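Local coordinates for Lin0012 protein (Listeria innocua, PDB 3K17) that probably phosphorylates phosphomevalonate with ATP in the mevalonate pathway to isopentenyl diphosphate, as a kinase of the GHMP family, at residues R37-T42 / T124-N129. Residues are numbered along the deposited sequence; the frame is centred on the assembly and turned at random.
Sequences RYITLT and TVAVIN
L41 lays its CD1 methyl over the A126-V127 peptide of the helix, touching backbone as much as side chain: CD1 lies 3.5 Å from A126 O and 3.6 Å from V127 N. The same methyl reaches the two flanking side chains, with A126 CB and V127 CG2 each 3.9 Å from L41 CD1. The CB of L41 already points toward the helix; CG then stands anti to the backbone N (chi1 -168°), and chi2 of 162° sets CD1 anti to CA, carrying that methyl outward. The A126 CB methyl touches two strand residues, as it also meets I39 CG2 at 3.9 Å. The 6.1 Å between the CA atoms of L41 and A126 is consistent with a residue that brings no more than a methyl to the interface. The axes of the short segments, 8.5 Å apart at closest approach, cross at -33°. This is helix-on-sheet packing in the N-terminal alpha/beta domain of the GHMP kinase fold: strand 37-45, flanked by antiparallel strands 7-18 and 99-105, packs on helix 119-135. Within 37-42, I39 and L41 point their CB atoms at the helix, whereas the CB of T40 points away and its OG1 is hydrogen-bonded to K10 NZ. I11 of strand 7-18 also touches A126. Although V127 CB heads away from the strand, CG2, beside the backbone N, still meets L41, while the side chain also touches A81 and I82 of helix 76-91.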
loop_
_atom_site.group_PDB
_atom_site.type_symbol
_atom_site.label_atom_id
_atom_site.label_comp_id
_atom_site.label_asym_id
_atom_site.label_seq_id
_atom_site.Cartn_x
_atom_site.Cartn_y
_atom_site.Cartn_z
ATOM N N ARG A 37 -35.463 -9.287 25.760
ATOM C CA ARG A 37 -34.174 -8.625 26.010
ATOM C C ARG A 37 -34.016 -7.726 24.797
ATOM O O ARG A 37 -34.150 -8.172 23.656
ATOM C CB ARG A 37 -33.059 -9.663 26.139
ATOM C CG ARG A 37 -33.256 -10.506 27.403
ATOM C CD ARG A 37 -32.406 -11.764 27.475
ATOM N NE ARG A 37 -32.930 -12.627 28.531
ATOM C CZ ARG A 37 -32.783 -12.407 29.834
ATOM N NH1 ARG A 37 -32.098 -11.355 30.266
ATOM N NH2 ARG A 37 -33.380 -13.206 30.710
ATOM N N TYR A 38 -33.730 -6.456 25.052
ATOM C CA TYR A 38 -33.702 -5.474 23.988
ATOM C C TYR A 38 -32.471 -4.631 23.719
ATOM O O TYR A 38 -31.579 -4.457 24.554
ATOM C CB TYR A 38 -34.857 -4.490 24.221
ATOM C CG TYR A 38 -36.215 -5.142 24.359
ATOM C CD1 TYR A 38 -37.085 -5.206 23.271
ATOM C CD2 TYR A 38 -36.602 -5.755 25.555
ATOM C CE1 TYR A 38 -38.293 -5.858 23.355
ATOM C CE2 TYR A 38 -37.826 -6.426 25.655
ATOM C CZ TYR A 38 -38.663 -6.469 24.542
ATOM O OH TYR A 38 -39.869 -7.120 24.594
ATOM N N ILE A 39 -32.472 -4.099 22.507
ATOM C CA ILE A 39 -31.490 -3.140 22.077
ATOM C C ILE A 39 -32.394 -1.912 22.153
ATOM O O ILE A 39 -33.564 -1.975 21.742
ATOM C CB ILE A 39 -31.026 -3.398 20.626
ATOM C CG1 ILE A 39 -29.778 -4.296 20.657
ATOM C CG2 ILE A 39 -30.757 -2.067 19.918
ATOM C CD1 ILE A 39 -29.215 -4.644 19.313
ATOM N N THR A 40 -31.893 -0.820 22.722
ATOM C CA THR A 40 -32.686 0.400 22.841
ATOM C C THR A 40 -32.010 1.536 22.091
ATOM O O THR A 40 -30.851 1.854 22.349
ATOM C CB THR A 40 -32.848 0.819 24.319
ATOM O OG1 THR A 40 -33.499 -0.230 25.040
ATOM C CG2 THR A 40 -33.682 2.090 24.433
ATOM N N LEU A 41 -32.729 2.137 21.151
ATOM C CA LEU A 41 -32.183 3.252 20.387
ATOM C C LEU A 41 -32.984 4.513 20.731
ATOM O O LEU A 41 -34.195 4.570 20.507
ATOM C CB LEU A 41 -32.264 2.953 18.879
ATOM C CG LEU A 41 -31.469 3.904 17.977
ATOM C CD1 LEU A 41 -31.257 3.277 16.615
ATOM C CD2 LEU A 41 -32.197 5.246 17.852
ATOM N N THR A 42 -32.304 5.509 21.297
ATOM C CA THR A 42 -32.948 6.769 21.663
ATOM C C THR A 42 -32.539 7.834 20.645
ATOM O O THR A 42 -31.346 8.081 20.430
ATOM C CB THR A 42 -32.543 7.188 23.093
ATOM O OG1 THR A 42 -32.889 6.137 24.006
ATOM C CG2 THR A 42 -33.270 8.464 23.514
ATOM N N THR A 124 -29.614 -3.241 13.511
ATOM C CA THR A 124 -30.038 -2.814 12.186
ATOM C C THR A 124 -31.526 -2.409 12.213
ATOM O O THR A 124 -31.909 -1.340 11.730
ATOM C CB THR A 124 -29.842 -3.949 11.166
ATOM O OG1 THR A 124 -28.455 -4.297 11.106
ATOM C CG2 THR A 124 -30.301 -3.514 9.781
ATOM N N VAL A 125 -32.353 -3.271 12.786
ATOM C CA VAL A 125 -33.794 -3.016 12.873
ATOM C C VAL A 125 -34.102 -1.776 13.716
ATOM O O VAL A 125 -35.035 -1.036 13.409
ATOM C CB VAL A 125 -34.536 -4.259 13.450
ATOM C CG1 VAL A 125 -35.990 -3.924 13.793
ATOM C CG2 VAL A 125 -34.504 -5.390 12.418
ATOM N N ALA A 126 -33.313 -1.535 14.763
ATOM C CA ALA A 126 -33.522 -0.372 15.614
ATOM C C ALA A 126 -33.273 0.915 14.819
ATOM O O ALA A 126 -34.038 1.883 14.924
ATOM C CB ALA A 126 -32.598 -0.430 16.843
ATOM N N VAL A 127 -32.207 0.924 14.022
ATOM C CA VAL A 127 -31.894 2.093 13.215
ATOM C C VAL A 127 -33.003 2.352 12.184
ATOM O O VAL A 127 -33.487 3.483 12.051
ATOM C CB VAL A 127 -30.536 1.913 12.481
ATOM C CG1 VAL A 127 -30.351 3.006 11.417
ATOM C CG2 VAL A 127 -29.388 1.965 13.506
ATOM N N ILE A 128 -33.412 1.310 11.465
ATOM C CA ILE A 128 -34.447 1.481 10.448
ATOM C C ILE A 128 -35.741 1.987 11.087
ATOM O O ILE A 128 -36.346 2.944 10.600
ATOM C CB ILE A 128 -34.718 0.159 9.686
ATOM C CG1 ILE A 128 -33.453 -0.274 8.921
ATOM C CG2 ILE A 128 -35.919 0.330 8.729
ATOM C CD1 ILE A 128 -32.927 0.748 7.925
ATOM N N ASN A 129 -36.161 1.355 12.178
ATOM C CA ASN A 129 -37.381 1.784 12.850
ATOM C C ASN A 129 -37.292 3.199 13.377
ATOM O O ASN A 129 -38.245 3.970 13.244
ATOM C CB ASN A 129 -37.746 0.848 13.994
ATOM C CG ASN A 129 -38.676 -0.255 13.551
ATOM O OD1 ASN A 129 -39.428 -0.087 12.599
ATOM N ND2 ASN A 129 -38.646 -1.379 14.247
#